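Side-chain contacts in glucose-6-phosphate isomerase (Thermus thermophilus, PDB 1ZZG), which probably catalyses the reversible isomerisation of glucose 6-phosphate to fructose 6-phosphate, a step shared by glycolysis and gluconeogenesis: residues R7-F12 against A233-L238; E14-H19 against P223-L228; V120-K125 against A134-F139; R153-T158 against R167-R172. All blocks are in the same frame, centred on the assembly; numbering follows the deposited sequence.

Interaction 1: residues R7-F12 against A233-L238; sequences RFLPGF and ALLLHL
The ring of Phe12 reaches two consecutive leucines of helix 228-238 with one corner. Its CE1 lies 3.6 Å from Leu234 CD2 and equally 3.6 Å from Leu235 CD2. Against Leu235 the two side chains stand at about a right angle, whereas Leu234 meets the ring at a slant. With CG anti to its own backbone N (chi1 -173°), the phenyl group is carried toward the leucines. Leu9 comes in beside it and meets the same methyl, its CD1 3.6 Å from Leu235 CD2, so that this one methyl touches both Leu9 and Phe12. Leu9 and Phe12 are drawn together by a type I turn, closed by Phe12 N to Leu9 O at 3.2 Å, with Gly11 as the N-cap of the helix that starts at Phe12. A serine in place of Phe12 would probably leave Leu234 CD2 and Leu235 CD2 without their aromatic neighbour and open a gap between them and the loop. Apolar branches suit this largely buried junction. Leu235 also touches Tyr362 and Leu9 touches Arg360, so that helix 228-238 and the loop before helix 12-18 both pack on strand 360-366 of the mixed sheet, in the alpha/beta sandwich of this family.

Interaction 2: residues E14-H19 against P223-L228; sequences EALSRH and PLEESL
A small helix-to-turn contact brings Leu16 of helix 12-18 against Leu224 and Glu225, in the 3-10 turn that leads into helix 228-238. The leucines lie alongside one another, pointing in opposite directions. Leu16 CD1 sits 3.9 Å from Leu224 CD1, and the other Leu224 methyl, CD2, comes 4.0 Å from the same Leu16 CD1. In both, CG is anti to the backbone N (chi1 179° in Leu16), which directs each side chain to the other. The second Leu16 branch has a more polar neighbour: CD2 is 3.6 Å from Glu225 OE2, a carboxylate that can stay at the solvent-facing margin while its bent chain borders the leucine. An alanine at Leu16 would probably open a gap beside Leu224. The end of the helix is tied down by His19, whose ND1 donates at 2.7 Å to Ala15 O, which lies in the plane of the imidazole, while His19 N approaches that oxygen from the opposite face of its carbonyl plane. Along the helix, Arg18 NH1 bridges to Glu14 one turn earlier, 2.7 Å from Glu14 OE1. Beyond the pair, Leu23 of helix 20-32 touches both leucines, and Lys231 and Leu234 of helix 228-238 also pack on Leu16.

Interaction 3: residues V120-K125 against A134-F139; sequences VNAVSK and AGLAVF
Val120 begins the contact on strand 118-124, setting its CG2 methyl 4.0 Å from CD2 of the Phe139 ring on helix 130-147. CG2 lies beside the backbone N, anti to the carbonyl carbon, because CG1 occupies the position anti to N (chi1 -178°). A beta-branched valine suits a strand and still offers a methyl to the helix. The ring has a second neighbour in its own helix, the Gly135 carbonyl oxygen, which lies in plane at its edge. Asn121 faces the other way: its ND2 donates to Val156 O and to Thr158 OG1 on the adjoining strand, which gives the buried ND2 two acceptors. Ala122 turns back to the helix, and its single CB stands 4.1 Å from Leu136 CD1. Here the backbones are close, Ala122 CA and Leu136 CA being 6.8 Å apart, so a small alanine fits where the long leucine bridges the distance. Val123 touches Leu71 and Val194, and Ser124 OG accepts from Gly127 N. The pair belongs to the beta-alpha-beta unit of strand 118-124, helix 130-147 and strand 155-159. Leu155 on strand 155-159 touches both Val120 and Leu136, Ile72 on strand 68-72 meets Val120 and Phe139, and the helix also packs on the second subunit through Ala134, Ala137 and Val138.

Interaction 4: residues R153-T158 against R167-R172; sequences RHLVVT and RAFAER
Leu155 and Phe169 cross at about a right angle: the leucine's CD2 comes up to the rim of the ring, near its plane, 4.0 Å from Phe169 CE2. A methyl at an aromatic edge is a purely apolar touch, suited to a buried place between strand and helix. Phe169 holds CG anti to its backbone N (chi1 -176°), which carries the ring out from the helix to Leu155. Two residues further along the strand, Val157 CG2 lies 4.2 Å from Ala170 CB. The backbones come closest at this point, Val157 CA and Ala170 CA being 6.7 Å apart, and a short alanine opposite a beta-branched valine suits so narrow a space. Strand 155-159 and helix 165-173 are the first two elements of a beta-alpha-beta unit completed by strand 176-179, in the parallel sheet of a SIS-type domain, where the helix lies over its strand. Around the pair, Leu140 of helix 130-147 and Leu175 both touch Leu155 and Phe169, extending the apolar cluster. Backbone bonds of Val157 with Lys176 and Phe178 hold the strand to its neighbour. On the helix, Arg167 NE and NH2 donate to the carbonyls of Asp160 and Thr159, tying the first turn of the helix to the end of the strand. Gly327 of the second subunit packs on Phe169 and Arg172.

How the interactions relate
The four contacts form two pairs on opposite sides of the chain's centre, with interactions 1 and 3 about 43 Å apart between centres. Interactions 1 and 2 share the N-terminal segment and the region of helix 228-238, and Leu234 CD2 lies 3.5 Å from Leu16 CA. Interaction 1 is buried and wholly apolar, whereas interaction 2 reaches the surface and admits a carboxylate oxygen beside a leucine, with a salt bridge along its own helix. Interactions 3 and 4 hold successive units of one parallel sheet and join through its backbone, Val120 N to His154 O being 2.7 Å. Both are strand-to-helix packing of small, branched and aromatic residues, buried, with the second subunit against their helices.

Interaction 1: residues R7-F12 against A233-L238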
loop_
_atom_site.group_PDB
_atom_site.type_symbol
_atom_site.label_atom_id
_atom_site.label_comp_id
_atom_site.label_asym_id
_atom_site.label_seq_id
_atom_site.Cartn_x
_atom_site.Cartn_y
_atom_site.Cartn_z
ATOM N N ARG A 7 -12.819 -22.387 -10.358
ATOM C CA ARG A 7 -13.638 -23.390 -9.684
ATOM C C ARG A 7 -14.937 -22.856 -9.089
ATOM O O ARG A 7 -15.916 -23.593 -9.002
ATOM C CB ARG A 7 -12.824 -24.093 -8.583
ATOM C CG ARG A 7 -12.637 -23.267 -7.318
ATOM C CD ARG A 7 -11.739 -23.960 -6.297
ATOM N NE ARG A 7 -10.349 -24.026 -6.737
ATOM C CZ ARG A 7 -9.324 -24.302 -5.936
ATOM N NH1 ARG A 7 -9.535 -24.541 -4.650
ATOM N NH2 ARG A 7 -8.087 -24.332 -6.415
ATOM N N PHE A 8 -14.956 -21.586 -8.682
ATOM C CA PHE A 8 -16.158 -21.005 -8.086
ATOM C C PHE A 8 -16.972 -20.162 -9.054
ATOM O O PHE A 8 -17.813 -19.364 -8.645
ATOM C CB PHE A 8 -15.791 -20.181 -6.848
ATOM C CG PHE A 8 -15.105 -20.983 -5.781
ATOM C CD1 PHE A 8 -15.728 -22.098 -5.227
ATOM C CD2 PHE A 8 -13.821 -20.654 -5.358
ATOM C CE1 PHE A 8 -15.079 -22.879 -4.270
ATOM C CE2 PHE A 8 -13.165 -21.428 -4.401
ATOM C CZ PHE A 8 -13.797 -22.544 -3.858
ATOM N N LEU A 9 -16.700 -20.340 -10.342
ATOM C CA LEU A 9 -17.412 -19.638 -11.404
ATOM C C LEU A 9 -17.758 -20.735 -12.416
ATOM O O LEU A 9 -17.165 -20.818 -13.492
ATOM C CB LEU A 9 -16.511 -18.577 -12.051
ATOM C CG LEU A 9 -16.002 -17.426 -11.172
ATOM C CD1 LEU A 9 -14.996 -16.591 -11.958
ATOM C CD2 LEU A 9 -17.167 -16.566 -10.721
ATOM N N PRO A 10 -18.731 -21.595 -12.072
ATOM C CA PRO A 10 -19.180 -22.710 -12.913
ATOM C C PRO A 10 -19.643 -22.371 -14.328
ATOM O O PRO A 10 -19.542 -23.202 -15.230
ATOM C CB PRO A 10 -20.292 -23.341 -12.074
ATOM C CG PRO A 10 -20.871 -22.164 -11.358
ATOM C CD PRO A 10 -19.623 -21.436 -10.908
ATOM N N GLY A 11 -20.154 -21.163 -14.527
ATOM C CA GLY A 11 -20.623 -20.790 -15.851
ATOM C C GLY A 11 -19.577 -20.187 -16.781
ATOM O O GLY A 11 -19.915 -19.751 -17.882
ATOM N N PHE A 12 -18.313 -20.176 -16.363
ATOM C CA PHE A 12 -17.260 -19.585 -17.183
ATOM C C PHE A 12 -16.962 -20.281 -18.515
ATOM O O PHE A 12 -16.778 -19.618 -19.531
ATOM C CB PHE A 12 -15.959 -19.455 -16.388
ATOM C CG PHE A 12 -14.883 -18.711 -17.128
ATOM C CD1 PHE A 12 -15.054 -17.369 -17.467
ATOM C CD2 PHE A 12 -13.726 -19.359 -17.531
ATOM C CE1 PHE A 12 -14.081 -16.683 -18.205
ATOM C CE2 PHE A 12 -12.746 -18.686 -18.270
ATOM C CZ PHE A 12 -12.925 -17.344 -18.607
ATOM N N ALA A 233 -9.292 -11.298 -19.193
ATOM C CA ALA A 233 -9.834 -10.062 -19.750
ATOM C C ALA A 233 -11.356 -10.237 -19.765
ATOM O O ALA A 233 -12.108 -9.328 -19.406
ATOM C CB ALA A 233 -9.319 -9.847 -21.158
ATOM N N LEU A 234 -11.803 -11.421 -20.176
ATOM C CA LEU A 234 -13.234 -11.715 -20.219
ATOM C C LEU A 234 -13.831 -11.602 -18.817
ATOM O O LEU A 234 -14.880 -10.987 -18.628
ATOM C CB LEU A 234 -13.485 -13.125 -20.762
ATOM C CG LEU A 234 -14.956 -13.562 -20.779
ATOM C CD1 LEU A 234 -15.747 -12.645 -21.709
ATOM C CD2 LEU A 234 -15.069 -15.014 -21.230
ATOM N N LEU A 235 -13.161 -12.201 -17.838
ATOM C CA LEU A 235 -13.641 -12.153 -16.462
ATOM C C LEU A 235 -13.883 -10.710 -16.033
ATOM O O LEU A 235 -14.961 -10.379 -15.554
ATOM C CB LEU A 235 -12.638 -12.822 -15.514
ATOM C CG LEU A 235 -12.567 -14.353 -15.547
ATOM C CD1 LEU A 235 -11.387 -14.827 -14.717
ATOM C CD2 LEU A 235 -13.867 -14.943 -15.007
ATOM N N LEU A 236 -12.885 -9.848 -16.199
ATOM C CA LEU A 236 -13.065 -8.452 -15.817
ATOM C C LEU A 236 -14.174 -7.813 -16.658
ATOM O O LEU A 236 -14.968 -7.015 -16.155
ATOM C CB LEU A 236 -11.759 -7.663 -15.983
ATOM C CG LEU A 236 -10.722 -7.764 -14.853
ATOM C CD1 LEU A 236 -10.081 -9.150 -14.830
ATOM C CD2 LEU A 236 -9.654 -6.696 -15.056
ATOM N N HIS A 237 -14.236 -8.176 -17.938
ATOM C CA HIS A 237 -15.252 -7.624 -18.831
ATOM C C HIS A 237 -16.675 -7.983 -18.404
ATOM O O HIS A 237 -17.580 -7.147 -18.463
ATOM C CB HIS A 237 -15.039 -8.108 -20.265
ATOM C CG HIS A 237 -16.040 -7.557 -21.232
ATOM N ND1 HIS A 237 -16.216 -6.202 -21.421
ATOM C CD2 HIS A 237 -16.932 -8.171 -22.046
ATOM C CE1 HIS A 237 -17.175 -6.007 -22.310
ATOM N NE2 HIS A 237 -17.625 -7.184 -22.705
ATOM N N LEU A 238 -16.864 -9.228 -17.976
ATOM C CA LEU A 238 -18.177 -9.701 -17.542
ATOM C C LEU A 238 -18.630 -9.033 -16.235
ATOM O O LEU A 238 -19.790 -9.144 -15.841
ATOM C CB LEU A 238 -18.156 -11.223 -17.376
ATOM C CG LEU A 238 -17.875 -12.045 -18.640
ATOM C CD1 LEU A 238 -17.793 -13.509 -18.279
ATOM C CD2 LEU A 238 -18.962 -11.807 -19.681
#

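Interaction 2: residues E14-H19 against P223-L228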
loop_
_atom_site.group_PDB
_atom_site.type_symbol
_atom_site.label_atom_id
_atom_site.label_comp_id
_atom_site.label_asym_id
_atom_site.label_seq_id
_atom_site.Cartn_x
_atom_site.Cartn_y
_atom_site.Cartn_z
ATOM N N GLU A 14 -18.886 -21.792 -20.470
ATOM C CA GLU A 14 -19.930 -21.455 -21.430
ATOM C C GLU A 14 -19.810 -19.998 -21.870
ATOM O O GLU A 14 -20.054 -19.653 -23.027
ATOM C CB GLU A 14 -21.312 -21.712 -20.814
ATOM C CG GLU A 14 -22.511 -21.378 -21.694
ATOM C CD GLU A 14 -22.756 -19.887 -21.831
ATOM O OE1 GLU A 14 -22.392 -19.142 -20.894
ATOM O OE2 GLU A 14 -23.324 -19.460 -22.863
ATOM N N ALA A 15 -19.425 -19.144 -20.934
ATOM C CA ALA A 15 -19.289 -17.730 -21.217
ATOM C C ALA A 15 -18.113 -17.474 -22.151
ATOM O O ALA A 15 -18.180 -16.615 -23.030
ATOM C CB ALA A 15 -19.117 -16.964 -19.922
ATOM N N LEU A 16 -17.040 -18.228 -21.956
ATOM C CA LEU A 16 -15.856 -18.096 -22.790
ATOM C C LEU A 16 -16.256 -18.461 -24.219
ATOM O O LEU A 16 -16.004 -17.716 -25.167
ATOM C CB LEU A 16 -14.776 -19.043 -22.292
ATOM C CG LEU A 16 -13.473 -19.019 -23.088
ATOM C CD1 LEU A 16 -12.873 -17.627 -23.050
ATOM C CD2 LEU A 16 -12.517 -20.036 -22.505
ATOM N N SER A 17 -16.905 -19.610 -24.353
ATOM C CA SER A 17 -17.365 -20.082 -25.649
ATOM C C SER A 17 -18.280 -19.046 -26.310
ATOM O O SER A 17 -18.059 -18.655 -27.456
ATOM C CB SER A 17 -18.114 -21.407 -25.479
ATOM O OG SER A 17 -18.371 -22.009 -26.733
ATOM N N ARG A 18 -19.292 -18.585 -25.579
ATOM C CA ARG A 18 -20.238 -17.610 -26.114
ATOM C C ARG A 18 -19.609 -16.277 -26.512
ATOM O O ARG A 18 -20.055 -15.635 -27.465
ATOM C CB ARG A 18 -21.365 -17.354 -25.110
ATOM C CG ARG A 18 -22.531 -16.584 -25.701
ATOM C CD ARG A 18 -23.740 -16.536 -24.763
ATOM N NE ARG A 18 -23.674 -15.442 -23.793
ATOM C CZ ARG A 18 -23.368 -15.583 -22.504
ATOM N NH1 ARG A 18 -23.092 -16.781 -22.004
ATOM N NH2 ARG A 18 -23.347 -14.521 -21.709
ATOM N N HIS A 19 -18.581 -15.854 -25.781
ATOM C CA HIS A 19 -17.917 -14.595 -26.083
ATOM C C HIS A 19 -16.658 -14.788 -26.924
ATOM O O HIS A 19 -15.894 -13.847 -27.135
ATOM C CB HIS A 19 -17.579 -13.849 -24.785
ATOM C CG HIS A 19 -18.785 -13.435 -24.000
ATOM N ND1 HIS A 19 -19.447 -14.287 -23.143
ATOM C CD2 HIS A 19 -19.482 -12.274 -23.986
ATOM C CE1 HIS A 19 -20.498 -13.670 -22.636
ATOM N NE2 HIS A 19 -20.543 -12.447 -23.132
ATOM N N PRO A 223 -4.380 -20.223 -28.952
ATOM C CA PRO A 223 -5.794 -20.489 -29.223
ATOM C C PRO A 223 -6.550 -20.027 -27.977
ATOM O O PRO A 223 -6.008 -20.098 -26.869
ATOM C CB PRO A 223 -5.835 -22.007 -29.383
ATOM C CG PRO A 223 -4.508 -22.323 -29.953
ATOM C CD PRO A 223 -3.577 -21.445 -29.138
ATOM N N LEU A 224 -7.783 -19.565 -28.161
ATOM C CA LEU A 224 -8.603 -19.062 -27.060
ATOM C C LEU A 224 -8.508 -19.872 -25.765
ATOM O O LEU A 224 -8.279 -19.310 -24.693
ATOM C CB LEU A 224 -10.069 -18.971 -27.495
ATOM C CG LEU A 224 -11.030 -18.359 -26.467
ATOM C CD1 LEU A 224 -10.641 -16.913 -26.183
ATOM C CD2 LEU A 224 -12.452 -18.427 -26.995
ATOM N N GLU A 225 -8.686 -21.185 -25.871
ATOM C CA GLU A 225 -8.632 -22.071 -24.713
ATOM C C GLU A 225 -7.324 -22.010 -23.935
ATOM O O GLU A 225 -7.293 -22.330 -22.747
ATOM C CB GLU A 225 -8.879 -23.521 -25.143
ATOM C CG GLU A 225 -10.237 -24.077 -24.743
ATOM C CD GLU A 225 -10.501 -23.981 -23.243
ATOM O OE1 GLU A 225 -9.647 -24.421 -22.444
ATOM O OE2 GLU A 225 -11.572 -23.465 -22.865
ATOM N N GLU A 226 -6.244 -21.606 -24.597
ATOM C CA GLU A 226 -4.942 -21.534 -23.942
ATOM C C GLU A 226 -4.494 -20.091 -23.714
ATOM O O GLU A 226 -3.433 -19.845 -23.131
ATOM C CB GLU A 226 -3.905 -22.271 -24.791
ATOM C CG GLU A 226 -4.258 -23.725 -25.076
ATOM C CD GLU A 226 -3.658 -24.223 -26.380
ATOM O OE1 GLU A 226 -2.431 -24.064 -26.579
ATOM O OE2 GLU A 226 -4.417 -24.775 -27.207
ATOM N N SER A 227 -5.305 -19.139 -24.164
ATOM C CA SER A 227 -4.969 -17.725 -24.021
ATOM C C SER A 227 -5.437 -17.165 -22.682
ATOM O O SER A 227 -6.494 -16.544 -22.587
ATOM C CB SER A 227 -5.587 -16.919 -25.166
ATOM O OG SER A 227 -5.097 -15.591 -25.168
ATOM N N LEU A 228 -4.639 -17.390 -21.649
ATOM C CA LEU A 228 -4.975 -16.916 -20.313
ATOM C C LEU A 228 -5.319 -15.423 -20.267
ATOM O O LEU A 228 -6.296 -15.037 -19.638
ATOM C CB LEU A 228 -3.829 -17.240 -19.340
ATOM C CG LEU A 228 -3.410 -18.720 -19.321
ATOM C CD1 LEU A 228 -2.244 -18.941 -18.365
ATOM C CD2 LEU A 228 -4.600 -19.576 -18.915
#

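Interaction 3: residues V120-K125 against A134-F139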
loop_
_atom_site.group_PDB
_atom_site.type_symbol
_atom_site.label_atom_id
_atom_site.label_comp_id
_atom_site.label_asym_id
_atom_site.label_seq_id
_atom_site.Cartn_x
_atom_site.Cartn_y
_atom_site.Cartn_z
ATOM N N VAL A 120 22.594 7.569 -8.046
ATOM C CA VAL A 120 21.295 8.188 -8.249
ATOM C C VAL A 120 20.814 7.896 -9.669
ATOM O O VAL A 120 21.551 8.084 -10.635
ATOM C CB VAL A 120 21.369 9.712 -8.026
ATOM C CG1 VAL A 120 19.989 10.337 -8.191
ATOM C CG2 VAL A 120 21.918 10.001 -6.633
ATOM N N ASN A 121 19.577 7.425 -9.781
ATOM C CA ASN A 121 18.988 7.091 -11.073
ATOM C C ASN A 121 17.740 7.936 -11.294
ATOM O O ASN A 121 16.709 7.705 -10.655
ATOM C CB ASN A 121 18.624 5.597 -11.096
ATOM C CG ASN A 121 17.994 5.148 -12.411
ATOM O OD1 ASN A 121 17.342 4.105 -12.459
ATOM N ND2 ASN A 121 18.195 5.921 -13.480
ATOM N N ALA A 122 17.839 8.927 -12.178
ATOM C CA ALA A 122 16.704 9.791 -12.485
ATOM C C ALA A 122 15.913 9.136 -13.610
ATOM O O ALA A 122 16.409 8.997 -14.731
ATOM C CB ALA A 122 17.186 11.159 -12.911
ATOM N N VAL A 123 14.679 8.749 -13.307
ATOM C CA VAL A 123 13.830 8.068 -14.273
ATOM C C VAL A 123 12.564 8.838 -14.621
ATOM O O VAL A 123 11.766 9.171 -13.742
ATOM C CB VAL A 123 13.410 6.681 -13.741
ATOM C CG1 VAL A 123 12.788 5.863 -14.869
ATOM C CG2 VAL A 123 14.617 5.962 -13.134
ATOM N N SER A 124 12.385 9.106 -15.912
ATOM C CA SER A 124 11.208 9.818 -16.410
ATOM C C SER A 124 11.130 9.655 -17.927
ATOM O O SER A 124 12.094 9.954 -18.633
ATOM C CB SER A 124 11.292 11.306 -16.065
ATOM O OG SER A 124 10.203 12.013 -16.639
ATOM N N LYS A 125 9.990 9.185 -18.430
ATOM C CA LYS A 125 9.836 8.998 -19.870
ATOM C C LYS A 125 9.877 10.339 -20.602
ATOM O O LYS A 125 10.667 10.518 -21.526
ATOM C CB LYS A 125 8.519 8.280 -20.195
ATOM C CG LYS A 125 8.313 8.061 -21.691
ATOM C CD LYS A 125 6.991 7.361 -21.992
ATOM C CE LYS A 125 6.773 7.215 -23.496
ATOM N NZ LYS A 125 7.792 6.327 -24.120
ATOM N N ALA A 134 12.344 18.096 -9.419
ATOM C CA ALA A 134 12.579 18.709 -8.117
ATOM C C ALA A 134 13.526 17.843 -7.289
ATOM O O ALA A 134 14.490 18.341 -6.695
ATOM C CB ALA A 134 11.259 18.890 -7.386
ATOM N N GLY A 135 13.247 16.543 -7.246
ATOM C CA GLY A 135 14.093 15.638 -6.491
ATOM C C GLY A 135 15.506 15.598 -7.055
ATOM O O GLY A 135 16.487 15.527 -6.309
ATOM N N LEU A 136 15.616 15.649 -8.378
ATOM C CA LEU A 136 16.924 15.609 -9.022
ATOM C C LEU A 136 17.728 16.868 -8.718
ATOM O O LEU A 136 18.930 16.796 -8.479
ATOM C CB LEU A 136 16.770 15.455 -10.537
ATOM C CG LEU A 136 18.063 15.483 -11.363
ATOM C CD1 LEU A 136 18.934 14.289 -11.010
ATOM C CD2 LEU A 136 17.725 15.477 -12.842
ATOM N N ALA A 137 17.062 18.018 -8.729
ATOM C CA ALA A 137 17.733 19.288 -8.455
ATOM C C ALA A 137 18.408 19.205 -7.092
ATOM O O ALA A 137 19.588 19.527 -6.945
ATOM C CB ALA A 137 16.721 20.430 -8.467
ATOM N N VAL A 138 17.646 18.750 -6.105
ATOM C CA VAL A 138 18.141 18.616 -4.746
ATOM C C VAL A 138 19.320 17.657 -4.651
ATOM O O VAL A 138 20.346 17.990 -4.057
ATOM C CB VAL A 138 17.013 18.144 -3.799
ATOM C CG1 VAL A 138 17.567 17.898 -2.410
ATOM C CG2 VAL A 138 15.910 19.188 -3.743
ATOM N N PHE A 139 19.197 16.468 -5.234
ATOM C CA PHE A 139 20.311 15.523 -5.161
ATOM C C PHE A 139 21.530 15.986 -5.952
ATOM O O PHE A 139 22.654 15.703 -5.561
ATOM C CB PHE A 139 19.888 14.116 -5.608
ATOM C CG PHE A 139 19.464 13.230 -4.465
ATOM C CD1 PHE A 139 18.165 13.270 -3.971
ATOM C CD2 PHE A 139 20.388 12.402 -3.837
ATOM C CE1 PHE A 139 17.796 12.499 -2.872
ATOM C CE2 PHE A 139 20.032 11.629 -2.735
ATOM C CZ PHE A 139 18.734 11.676 -2.250
#

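Interaction 4: residues R153-T158 against R167-R172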
loop_
_atom_site.group_PDB
_atom_site.type_symbol
_atom_site.label_atom_id
_atom_site.label_comp_id
_atom_site.label_asym_id
_atom_site.label_seq_id
_atom_site.Cartn_x
_atom_site.Cartn_y
_atom_site.Cartn_z
ATOM N N ARG A 153 29.679 10.238 -12.222
ATOM C CA ARG A 153 29.629 8.784 -12.184
ATOM C C ARG A 153 28.516 8.286 -11.270
ATOM O O ARG A 153 28.083 7.140 -11.388
ATOM C CB ARG A 153 30.966 8.207 -11.707
ATOM C CG ARG A 153 31.089 6.701 -11.926
ATOM C CD ARG A 153 32.367 6.115 -11.330
ATOM N NE ARG A 153 32.452 4.674 -11.570
ATOM C CZ ARG A 153 33.352 3.865 -11.014
ATOM N NH1 ARG A 153 34.259 4.344 -10.173
ATOM N NH2 ARG A 153 33.341 2.570 -11.295
ATOM N N HIS A 154 28.056 9.149 -10.365
ATOM C CA HIS A 154 27.013 8.776 -9.415
ATOM C C HIS A 154 25.587 9.108 -9.866
ATOM O O HIS A 154 24.634 8.923 -9.108
ATOM C CB HIS A 154 27.301 9.429 -8.057
ATOM C CG HIS A 154 28.538 8.912 -7.390
ATOM N ND1 HIS A 154 28.502 8.119 -6.263
ATOM C CD2 HIS A 154 29.848 9.048 -7.711
ATOM C CE1 HIS A 154 29.735 7.788 -5.919
ATOM N NE2 HIS A 154 30.570 8.337 -6.782
ATOM N N LEU A 155 25.444 9.603 -11.092
ATOM C CA LEU A 155 24.129 9.940 -11.631
ATOM C C LEU A 155 23.916 9.272 -12.987
ATOM O O LEU A 155 24.671 9.502 -13.935
ATOM C CB LEU A 155 23.972 11.457 -11.783
ATOM C CG LEU A 155 22.653 11.919 -12.417
ATOM C CD1 LEU A 155 21.483 11.491 -11.544
ATOM C CD2 LEU A 155 22.661 13.433 -12.585
ATOM N N VAL A 156 22.891 8.431 -13.064
ATOM C CA VAL A 156 22.553 7.732 -14.294
ATOM C C VAL A 156 21.109 8.086 -14.643
ATOM O O VAL A 156 20.246 8.150 -13.765
ATOM C CB VAL A 156 22.722 6.200 -14.124
ATOM C CG1 VAL A 156 21.910 5.707 -12.940
ATOM C CG2 VAL A 156 22.315 5.485 -15.403
ATOM N N VAL A 157 20.849 8.321 -15.924
ATOM C CA VAL A 157 19.513 8.711 -16.369
ATOM C C VAL A 157 18.802 7.668 -17.233
ATOM O O VAL A 157 19.420 7.002 -18.060
ATOM C CB VAL A 157 19.589 10.044 -17.160
ATOM C CG1 VAL A 157 18.213 10.472 -17.629
ATOM C CG2 VAL A 157 20.200 11.122 -16.286
ATOM N N THR A 158 17.495 7.534 -17.023
ATOM C CA THR A 158 16.666 6.609 -17.792
ATOM C C THR A 158 15.520 7.462 -18.325
ATOM O O THR A 158 14.664 7.906 -17.559
ATOM C CB THR A 158 16.109 5.481 -16.896
ATOM O OG1 THR A 158 17.199 4.715 -16.364
ATOM C CG2 THR A 158 15.183 4.575 -17.692
ATOM N N ARG A 167 17.049 13.908 -21.208
ATOM C CA ARG A 167 17.894 13.391 -22.274
ATOM C C ARG A 167 18.947 14.445 -22.622
ATOM O O ARG A 167 20.129 14.137 -22.759
ATOM C CB ARG A 167 17.048 13.066 -23.508
ATOM C CG ARG A 167 17.851 12.657 -24.747
ATOM C CD ARG A 167 18.800 11.502 -24.467
ATOM N NE ARG A 167 18.116 10.332 -23.920
ATOM C CZ ARG A 167 18.705 9.157 -23.711
ATOM N NH1 ARG A 167 19.989 8.997 -24.004
ATOM N NH2 ARG A 167 18.014 8.141 -23.212
ATOM N N ALA A 168 18.506 15.691 -22.756
ATOM C CA ALA A 168 19.406 16.788 -23.092
ATOM C C ALA A 168 20.452 16.993 -22.000
ATOM O O ALA A 168 21.633 17.203 -22.294
ATOM C CB ALA A 168 18.608 18.065 -23.305
ATOM N N PHE A 169 20.012 16.923 -20.745
ATOM C CA PHE A 169 20.895 17.093 -19.593
ATOM C C PHE A 169 21.961 16.004 -19.525
ATOM O O PHE A 169 23.121 16.270 -19.204
ATOM C CB PHE A 169 20.083 17.070 -18.296
ATOM C CG PHE A 169 20.907 17.329 -17.067
ATOM C CD1 PHE A 169 21.484 18.579 -16.855
ATOM C CD2 PHE A 169 21.119 16.325 -16.128
ATOM C CE1 PHE A 169 22.261 18.825 -15.724
ATOM C CE2 PHE A 169 21.896 16.558 -14.991
ATOM C CZ PHE A 169 22.467 17.812 -14.791
ATOM N N ALA A 170 21.560 14.773 -19.817
ATOM C CA ALA A 170 22.480 13.649 -19.788
ATOM C C ALA A 170 23.553 13.803 -20.866
ATOM O O ALA A 170 24.728 13.519 -20.626
ATOM C CB ALA A 170 21.716 12.338 -19.982
ATOM N N GLU A 171 23.150 14.260 -22.048
ATOM C CA GLU A 171 24.095 14.439 -23.146
ATOM C C GLU A 171 25.032 15.620 -22.892
ATOM O O GLU A 171 26.216 15.563 -23.226
ATOM C CB GLU A 171 23.340 14.624 -24.468
ATOM C CG GLU A 171 22.453 13.439 -24.811
ATOM C CD GLU A 171 21.765 13.567 -26.159
ATOM O OE1 GLU A 171 21.194 14.640 -26.448
ATOM O OE2 GLU A 171 21.785 12.581 -26.927
ATOM N N ARG A 172 24.498 16.681 -22.295
ATOM C CA ARG A 172 25.288 17.866 -21.974
ATOM C C ARG A 172 26.367 17.550 -20.939
ATOM O O ARG A 172 27.511 17.977 -21.069
ATOM C CB ARG A 172 24.379 18.968 -21.423
ATOM C CG ARG A 172 25.125 20.138 -20.798
ATOM C CD ARG A 172 24.214 20.953 -19.887
ATOM N NE ARG A 172 24.908 22.062 -19.230
ATOM C CZ ARG A 172 25.416 23.115 -19.866
ATOM N NH1 ARG A 172 25.317 23.213 -21.185
ATOM N NH2 ARG A 172 26.013 24.081 -19.178
#